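Local structure of SnoaL-like domain-containing protein (Kribbella flavida, 5EVH) at residues A12-H16 against A76-Y80; L61-L67 against M79-T84; T84-A90 against T113-Q117. The protein is of unknown function but belongs to the SnoaL-like branch of the NTF2 clan, whose cone-shaped fold commonly encloses a pocket for small molecules. All coordinates share one frame; numbering follows the deposited sequence. Where two conformers were deposited one is given.

Overall arrangement
Contacts 1 and 2 share Met-79 and Tyr-80 of strand 75-84; their centres lie about 11 Å apart. Contact 1 sets helix 7-20 against that strand, contact 2 pairs the strand with its hairpin partner 61-71, and the two touch where His-16 NE2 comes 3.8 Å from Val-66 CG2. Contact 3 begins at Thr-84, where contact 2 ends, with centres about 12 Å apart. Asp-81 OD2 to His-89 ND1, at 2.6 Å, and Thr-82 OG1 to Ala-90 O, at 2.7 Å, tie the loop back to the hairpin. Contacts 1 and 3 are about 21 Å apart between centres. A glycerol, probably from the crystallisation liquor, lies about 4 Å from the Phe-115 side chain of contact 3.

Contact 1 (A12-H16 against A76-Y80); sequences ALAYH and ALLMY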
loop_
_atom_site.group_PDB
_atom_site.type_symbol
_atom_site.label_atom_id
_atom_site.label_comp_id
_atom_site.label_asym_id
_atom_site.label_seq_id
_atom_site.Cartn_x
_atom_site.Cartn_y
_atom_site.Cartn_z
ATOM N N ALA A 12 8.796 -4.998 -12.900
ATOM C CA ALA A 12 8.176 -3.991 -12.054
ATOM C C ALA A 12 9.112 -2.818 -11.815
ATOM O O ALA A 12 8.690 -1.660 -11.893
ATOM C CB ALA A 12 7.772 -4.649 -10.709
ATOM N N LEU A 13 10.387 -3.098 -11.426
ATOM C CA LEU A 13 11.322 -1.999 -11.152
ATOM C C LEU A 13 11.723 -1.249 -12.450
ATOM O O LEU A 13 11.980 -0.047 -12.404
ATOM C CB LEU A 13 12.575 -2.522 -10.450
ATOM C CG LEU A 13 12.295 -3.074 -9.025
ATOM C CD1 LEU A 13 13.595 -3.722 -8.466
ATOM C CD2 LEU A 13 11.854 -1.905 -8.148
ATOM N N ALA A 14 11.830 -1.944 -13.593
ATOM C CA ALA A 14 12.164 -1.254 -14.855
ATOM C C ALA A 14 11.043 -0.291 -15.251
ATOM O O ALA A 14 11.306 0.863 -15.640
ATOM C CB ALA A 14 12.420 -2.299 -15.958
ATOM N N TYR A 15 9.789 -0.761 -15.111
ATOM C CA TYR A 15 8.597 0.063 -15.285
ATOM C C TYR A 15 8.629 1.248 -14.323
ATOM O O TYR A 15 8.486 2.405 -14.726
ATOM C CB TYR A 15 7.347 -0.809 -15.014
ATOM C CG TYR A 15 6.144 0.044 -14.847
ATOM C CD1 TYR A 15 5.498 0.583 -15.985
ATOM C CD2 TYR A 15 5.669 0.360 -13.586
ATOM C CE1 TYR A 15 4.412 1.422 -15.825
ATOM C CE2 TYR A 15 4.576 1.171 -13.430
ATOM C CZ TYR A 15 3.988 1.718 -14.564
ATOM O OH TYR A 15 2.917 2.536 -14.429
ATOM N N HIS A 16 8.888 0.975 -13.045
ATOM C CA HIS A 16 8.842 2.039 -12.046
ATOM C C HIS A 16 9.888 3.103 -12.352
ATOM O O HIS A 16 9.633 4.304 -12.269
ATOM C CB HIS A 16 9.101 1.413 -10.670
ATOM C CG HIS A 16 9.120 2.406 -9.560
ATOM N ND1 HIS A 16 7.962 2.944 -9.032
ATOM C CD2 HIS A 16 10.156 2.980 -8.890
ATOM C CE1 HIS A 16 8.288 3.797 -8.065
ATOM N NE2 HIS A 16 9.606 3.841 -7.969
ATOM N N ALA A 76 4.968 -9.350 -8.256
ATOM C CA ALA A 76 5.884 -8.503 -7.547
ATOM C C ALA A 76 5.066 -7.617 -6.628
ATOM O O ALA A 76 3.897 -7.293 -6.899
ATOM C CB ALA A 76 6.758 -7.647 -8.520
ATOM N N LEU A 77 5.720 -7.170 -5.569
ATOM C CA LEU A 77 5.087 -6.310 -4.593
ATOM C C LEU A 77 6.108 -5.234 -4.231
ATOM O O LEU A 77 7.258 -5.544 -3.869
ATOM C CB LEU A 77 4.672 -7.162 -3.359
ATOM C CG LEU A 77 3.804 -6.466 -2.322
ATOM C CD1 LEU A 77 2.428 -6.033 -2.950
ATOM C CD2 LEU A 77 3.554 -7.437 -1.110
ATOM N N LEU A 78 5.717 -3.976 -4.339
ATOM C CA LEU A 78 6.677 -2.948 -3.952
ATOM C C LEU A 78 5.993 -1.783 -3.271
ATOM O O LEU A 78 4.775 -1.567 -3.404
ATOM C CB LEU A 78 7.456 -2.420 -5.113
ATOM C CG LEU A 78 6.765 -2.145 -6.389
ATOM C CD1 LEU A 78 6.789 -0.676 -6.433
ATOM C CD2 LEU A 78 7.725 -2.635 -7.401
HETATM N N MSE A 79 6.798 -1.087 -2.473
HETATM C CA MSE A 79 6.284 0.096 -1.755
HETATM C C MSE A 79 7.341 1.184 -1.955
HETATM O O MSE A 79 8.564 0.909 -1.849
HETATM C CB MSE A 79 6.092 -0.211 -0.295
HETATM C CG MSE A 79 5.600 1.086 0.440
HETATM SE SE MSE A 79 5.334 0.811 2.375
HETATM C CE MSE A 79 3.723 -0.402 2.308
ATOM N N TYR A 80 6.898 2.418 -2.272
ATOM C CA TYR A 80 7.814 3.505 -2.564
ATOM C C TYR A 80 7.247 4.787 -1.976
ATOM O O TYR A 80 6.037 4.955 -1.826
ATOM C CB TYR A 80 8.107 3.650 -4.082
ATOM C CG TYR A 80 6.884 3.741 -4.950
ATOM C CD1 TYR A 80 6.319 2.599 -5.507
ATOM C CD2 TYR A 80 6.307 4.973 -5.218
ATOM C CE1 TYR A 80 5.195 2.699 -6.338
ATOM C CE2 TYR A 80 5.190 5.094 -6.040
ATOM C CZ TYR A 80 4.636 3.942 -6.581
ATOM O OH TYR A 80 3.511 4.039 -7.387
#
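Two first torsions bring the rings of His-16 and Tyr-80 together. His-16 swings CG anti to its backbone N (chi1 178°), while Tyr-80 tucks CG between its own N and carbonyl carbon (chi1 52°). The imidazole then points CE1 at the phenol ring, 3.3 Å above its plane and over its centre. Since the planes meet at 51° and the centroids are 4.4 Å apart, this is a tilted edge-to-face pair, with the edge of His-16 toward the face of Tyr-80. CE1 is the imidazole atom nearest the phenol ring, 3.4 Å from Tyr-80 CG.

Further back along the helix, small residues let the backbones close in. Ala-12 CB packs 3.8 Å from Ala-76 CB and 3.9 Å from Leu-78 CD2. The second methyl of that leucine, CD1, lies at the edge of the Tyr-80 ring, in its plane, so Leu-78 bridges the alanine pair and the aromatic pair. Leu-13 adds a looser touch, its CD2 4.3 Å from Leu-78 CD2. The axes of the two short segments come within 10.3 Å at closest, helix 7-20 lying over the sheet of the cone-shaped NTF2-like fold. The neighbouring strand 92-99 joins in: Leu-96 meets Ala-12, and Glu-94 hydrogen-bonds Tyr-80 OH.

No hydrogen bond crosses between the segments. The contact is apolar and aromatic, and the CH at CE1, between two ring nitrogens, is more polarised than most, which probably favours its seat over the electron-rich phenol face.

Contact 2 (L61-L67 against M79-T84); sequences LVGSAVL and MYDTET
Leu-61 meets Thr-82 at about a right angle, its CG 3.8 Å from Thr-82 CB and its two methyls lying near the same side chain. The chain turns a corner at Val-62, whose N gives Glu-83 O a nearly straight bond of 2.8 Å (175° at the hydrogen). Val-62 CG2 rests on that same carbonyl. Gly-63 O receives Glu-83 N at 2.9 Å, the donor standing well above the carbonyl plane, and the carboxylate of Glu-83 folds over the glycine, its OE2 3.6 Å from Gly-63 CA. One water accepts from Ser-64 N and donates to Glu-83 OE2, joining backbone to carboxylate. Ala-65 and Asp-81 form the regular hydrogen-bonded antiparallel pair, and Val-66 faces Tyr-80 in the next, non-hydrogen-bonded one. Leu-67 N reaches Met-79 O at 2.7 Å; Leu-67 CD1 lies 4.3 Å from CG of Met-79, a selenomethionine.

This antiparallel hairpin forms one margin of the sheet within the chain. Helix 7-20 lies on the face of Ser-64, Val-66 and Tyr-80, through His-16, Trp-19 and Thr-20. Strand 92-99 flanks strand 75-84 on its other side, while Arg-107 of the second subunit packs on Leu-67.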
loop_
_atom_site.group_PDB
_atom_site.type_symbol
_atom_site.label_atom_id
_atom_site.label_comp_id
_atom_site.label_asym_id
_atom_site.label_seq_id
_atom_site.Cartn_x
_atom_site.Cartn_y
_atom_site.Cartn_z
ATOM N N LEU A 61 4.861 13.984 -9.657
ATOM C CA LEU A 61 5.968 13.512 -8.817
ATOM C C LEU A 61 7.220 14.374 -8.997
ATOM O O LEU A 61 7.656 14.609 -10.131
ATOM C CB LEU A 61 6.381 12.089 -9.208
ATOM C CG LEU A 61 6.023 11.044 -8.196
ATOM C CD1 LEU A 61 4.478 11.053 -8.118
ATOM C CD2 LEU A 61 6.607 9.712 -8.621
ATOM N N VAL A 62 7.867 14.733 -7.887
ATOM C CA VAL A 62 9.136 15.483 -7.967
ATOM C C VAL A 62 10.245 14.768 -7.217
ATOM O O VAL A 62 11.369 15.306 -7.090
ATOM C CB VAL A 62 8.982 16.932 -7.480
ATOM C CG1 VAL A 62 7.948 17.722 -8.400
ATOM C CG2 VAL A 62 8.512 16.993 -5.957
ATOM N N GLY A 63 9.975 13.561 -6.722
ATOM C CA GLY A 63 11.020 12.709 -6.142
ATOM C C GLY A 63 10.348 11.416 -5.723
ATOM O O GLY A 63 9.113 11.316 -5.693
ATOM N N SER A 64 11.158 10.407 -5.457
ATOM C CA SER A 64 10.594 9.120 -5.010
ATOM C C SER A 64 11.749 8.267 -4.531
ATOM O O SER A 64 12.899 8.530 -4.869
ATOM C CB SER A 64 9.845 8.359 -6.125
ATOM O OG SER A 64 10.749 8.017 -7.203
ATOM N N ALA A 65 11.432 7.180 -3.823
ATOM C CA ALA A 65 12.439 6.233 -3.370
ATOM C C ALA A 65 11.721 4.943 -3.102
ATOM O O ALA A 65 10.670 4.968 -2.465
ATOM C CB ALA A 65 13.130 6.731 -2.083
ATOM N N VAL A 66 12.288 3.837 -3.567
ATOM C CA VAL A 66 11.732 2.505 -3.267
ATOM C C VAL A 66 12.046 2.162 -1.821
ATOM O O VAL A 66 13.190 2.306 -1.378
ATOM C CB VAL A 66 12.331 1.475 -4.233
ATOM C CG1 VAL A 66 11.826 0.028 -3.878
ATOM C CG2 VAL A 66 11.844 1.800 -5.691
ATOM N N LEU A 67 11.030 1.806 -1.047
ATOM C CA LEU A 67 11.208 1.421 0.356
ATOM C C LEU A 67 11.353 -0.075 0.521
ATOM O O LEU A 67 12.066 -0.533 1.450
ATOM C CB LEU A 67 10.017 1.905 1.194
ATOM C CG LEU A 67 9.774 3.418 1.045
ATOM C CD1 LEU A 67 8.535 3.860 1.875
ATOM C CD2 LEU A 67 10.970 4.237 1.473
HETATM N N MSE A 79 6.798 -1.087 -2.473
HETATM C CA MSE A 79 6.284 0.096 -1.755
HETATM C C MSE A 79 7.341 1.184 -1.955
HETATM O O MSE A 79 8.564 0.909 -1.849
HETATM C CB MSE A 79 6.092 -0.211 -0.295
HETATM C CG MSE A 79 5.600 1.086 0.440
HETATM SE SE MSE A 79 5.334 0.811 2.375
HETATM C CE MSE A 79 3.723 -0.402 2.308
ATOM N N TYR A 80 6.898 2.418 -2.272
ATOM C CA TYR A 80 7.814 3.505 -2.564
ATOM C C TYR A 80 7.247 4.787 -1.976
ATOM O O TYR A 80 6.037 4.955 -1.826
ATOM C CB TYR A 80 8.107 3.650 -4.082
ATOM C CG TYR A 80 6.884 3.741 -4.950
ATOM C CD1 TYR A 80 6.319 2.599 -5.507
ATOM C CD2 TYR A 80 6.307 4.973 -5.218
ATOM C CE1 TYR A 80 5.195 2.699 -6.338
ATOM C CE2 TYR A 80 5.190 5.094 -6.040
ATOM C CZ TYR A 80 4.636 3.942 -6.581
ATOM O OH TYR A 80 3.511 4.039 -7.387
ATOM N N ASP A 81 8.138 5.687 -1.610
ATOM C CA ASP A 81 7.694 7.006 -1.203
ATOM C C ASP A 81 7.638 7.857 -2.465
ATOM O O ASP A 81 8.378 7.606 -3.419
ATOM C CB ASP A 81 8.704 7.622 -0.237
ATOM C CG ASP A 81 8.190 9.002 0.337
ATOM O OD1 ASP A 81 6.960 9.095 0.598
ATOM O OD2 ASP A 81 8.990 9.956 0.445
ATOM N N THR A 82 6.776 8.862 -2.473
ATOM C CA THR A 82 6.855 9.882 -3.522
ATOM C C THR A 82 6.812 11.256 -2.872
ATOM O O THR A 82 6.260 11.420 -1.773
ATOM C CB THR A 82 5.702 9.806 -4.588
ATOM O OG1 THR A 82 4.460 10.304 -4.052
ATOM C CG2 THR A 82 5.463 8.353 -5.132
ATOM N N GLU A 83 7.403 12.251 -3.558
ATOM C CA GLU A 83 7.289 13.652 -3.167
ATOM C C GLU A 83 6.438 14.345 -4.228
ATOM O O GLU A 83 6.642 14.079 -5.414
ATOM C CB GLU A 83 8.659 14.295 -3.123
ATOM C CG GLU A 83 9.577 13.504 -2.130
ATOM C CD GLU A 83 11.072 13.863 -2.379
ATOM O OE1 GLU A 83 11.447 15.087 -2.345
ATOM O OE2 GLU A 83 11.833 12.890 -2.635
ATOM N N THR A 84 5.568 15.295 -3.821
ATOM C CA THR A 84 4.805 16.138 -4.754
ATOM C C THR A 84 4.819 17.562 -4.209
ATOM O O THR A 84 5.221 17.792 -3.059
ATOM C CB THR A 84 3.326 15.638 -4.915
ATOM O OG1 THR A 84 2.598 15.929 -3.719
ATOM C CG2 THR A 84 3.273 14.097 -5.160
HETATM O O HOH W 1 13.864 11.704 -4.650
#

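Contact 3 (T84-A90 against T113-Q117); sequences TVPVPHA and TPFEQ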
loop_
_atom_site.group_PDB
_atom_site.type_symbol
_atom_site.label_atom_id
_atom_site.label_comp_id
_atom_site.label_asym_id
_atom_site.label_seq_id
_atom_site.Cartn_x
_atom_site.Cartn_y
_atom_site.Cartn_z
ATOM N N THR A 84 5.568 15.295 -3.821
ATOM C CA THR A 84 4.805 16.138 -4.754
ATOM C C THR A 84 4.819 17.562 -4.209
ATOM O O THR A 84 5.221 17.792 -3.059
ATOM C CB THR A 84 3.326 15.638 -4.915
ATOM O OG1 THR A 84 2.598 15.929 -3.719
ATOM C CG2 THR A 84 3.273 14.097 -5.160
ATOM N N VAL A 85 4.385 18.537 -5.035
ATOM C CA VAL A 85 4.284 19.919 -4.548
ATOM C C VAL A 85 3.254 20.062 -3.434
ATOM O O VAL A 85 3.618 20.569 -2.354
ATOM C CB VAL A 85 4.070 20.898 -5.717
ATOM C CG1 VAL A 85 3.707 22.321 -5.155
ATOM C CG2 VAL A 85 5.385 20.989 -6.489
ATOM N N PRO A 86 1.993 19.617 -3.598
ATOM C CA PRO A 86 1.012 19.824 -2.520
ATOM C C PRO A 86 1.205 18.912 -1.338
ATOM O O PRO A 86 0.886 19.309 -0.206
ATOM C CB PRO A 86 -0.337 19.563 -3.211
ATOM C CG PRO A 86 -0.019 18.648 -4.375
ATOM C CD PRO A 86 1.377 19.051 -4.831
ATOM N N VAL A 87 1.772 17.731 -1.551
ATOM C CA VAL A 87 1.878 16.742 -0.494
ATOM C C VAL A 87 3.335 16.301 -0.414
ATOM O O VAL A 87 3.799 15.602 -1.320
ATOM C CB VAL A 87 0.936 15.553 -0.776
ATOM C CG1 VAL A 87 1.081 14.491 0.330
ATOM C CG2 VAL A 87 -0.580 16.083 -0.975
ATOM N N PRO A 88 4.033 16.612 0.684
ATOM C CA PRO A 88 5.487 16.330 0.770
ATOM C C PRO A 88 5.824 14.870 0.617
ATOM O O PRO A 88 6.848 14.540 -0.011
ATOM C CB PRO A 88 5.859 16.808 2.185
ATOM C CG PRO A 88 4.766 17.730 2.596
ATOM C CD PRO A 88 3.511 17.301 1.878
ATOM N N HIS A 89 4.994 13.980 1.183
ATOM C CA HIS A 89 5.219 12.521 1.139
ATOM C C HIS A 89 3.902 11.838 0.860
ATOM O O HIS A 89 2.962 11.967 1.649
ATOM C CB HIS A 89 5.779 11.993 2.457
ATOM C CG HIS A 89 7.187 12.437 2.691
ATOM N ND1 HIS A 89 8.260 11.843 2.036
ATOM C CD2 HIS A 89 7.686 13.477 3.399
ATOM C CE1 HIS A 89 9.377 12.458 2.408
ATOM N NE2 HIS A 89 9.051 13.471 3.210
ATOM N N ALA A 90 3.843 11.079 -0.219
ATOM C CA ALA A 90 2.631 10.364 -0.610
ATOM C C ALA A 90 3.093 8.951 -0.996
ATOM O O ALA A 90 3.350 8.660 -2.159
ATOM C CB ALA A 90 1.959 11.098 -1.769
ATOM N N THR A 113 -6.445 11.287 0.719
ATOM C CA THR A 113 -6.916 12.362 1.590
ATOM C C THR A 113 -6.025 13.593 1.535
ATOM O O THR A 113 -6.561 14.707 1.366
ATOM C CB THR A 113 -7.097 11.823 3.019
ATOM O OG1 THR A 113 -8.114 10.818 2.978
ATOM C CG2 THR A 113 -7.551 12.921 3.999
ATOM N N PRO A 114 -4.700 13.480 1.644
ATOM C CA PRO A 114 -3.872 14.686 1.684
ATOM C C PRO A 114 -4.040 15.539 0.452
ATOM O O PRO A 114 -3.990 16.780 0.545
ATOM C CB PRO A 114 -2.427 14.118 1.786
ATOM C CG PRO A 114 -2.604 12.816 2.462
ATOM C CD PRO A 114 -3.888 12.267 1.838
ATOM N N PHE A 115 -4.231 14.910 -0.712
ATOM C CA PHE A 115 -4.412 15.669 -1.943
ATOM C C PHE A 115 -5.733 16.426 -1.909
ATOM O O PHE A 115 -5.778 17.649 -2.126
ATOM C CB PHE A 115 -4.323 14.738 -3.145
ATOM C CG PHE A 115 -2.968 14.089 -3.307
ATOM C CD1 PHE A 115 -1.940 14.752 -4.036
ATOM C CD2 PHE A 115 -2.675 12.869 -2.700
ATOM C CE1 PHE A 115 -0.683 14.175 -4.207
ATOM C CE2 PHE A 115 -1.438 12.272 -2.875
ATOM C CZ PHE A 115 -0.404 12.933 -3.608
ATOM N N GLU A 116 -6.807 15.721 -1.568
ATOM C CA GLU A 116 -8.112 16.361 -1.468
ATOM C C GLU A 116 -8.094 17.511 -0.457
ATOM O O GLU A 116 -8.669 18.580 -0.707
ATOM C CB GLU A 116 -9.125 15.271 -1.100
ATOM C CG GLU A 116 -10.571 15.737 -0.950
ATOM C CD GLU A 116 -11.481 14.533 -0.621
ATOM O OE1 GLU A 116 -11.002 13.371 -0.838
ATOM O OE2 GLU A 116 -12.632 14.738 -0.126
ATOM N N GLN A 117 -7.414 17.331 0.683
ATOM C CA GLN A 117 -7.315 18.402 1.679
ATOM C C GLN A 117 -6.552 19.601 1.130
ATOM O O GLN A 117 -6.978 20.757 1.281
ATOM C CB GLN A 117 -6.619 17.897 2.944
ATOM C CG GLN A 117 -7.558 17.085 3.788
ATOM C CD GLN A 117 -6.881 16.325 4.892
ATOM O OE1 GLN A 117 -5.641 16.188 4.943
ATOM N NE2 GLN A 117 -7.704 15.769 5.781
#
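Val-87 O is gripped twice by Thr-84, whose hydroxyl OG1 donates to it at 2.7 Å and whose backbone N does so at 3.1 Å. Both donors arrive from the same face of the carbonyl plane. This double hold closes the tight turn Thr-84 to Val-87 and presents the Val-87 side chain to helix 113-124.

There the valine meets Phe-115 in a CH-pi contact: CG2 sits 3.7 Å from the ring centroid and 16° off the normal, 3.6 Å above the plane and shifted toward the rim. With CG1 anti to the backbone N (chi1 179°), that methyl of Val-87 reaches Pro-114 CB: CG1 to CB is 3.8 Å. Val-87 thus straddles two successive residues of the helix's first turn. Ala-90 CB touches Phe-115 CZ at 3.5 Å, and Thr-84 OG1 is 3.8 Å from Phe-115 CE1, approaching from the opposite direction to the phenyl side chain. Pro-86 CG makes a more distant touch with the ring.

The loop links strands 75-84 and 92-99, and the start of the C-terminal helix packs on it through Phe-115, which also meets Ile-60, just before strand 61-71. Arg-112 of the second subunit packs against Pro-114, placing this helix start near the subunit interface.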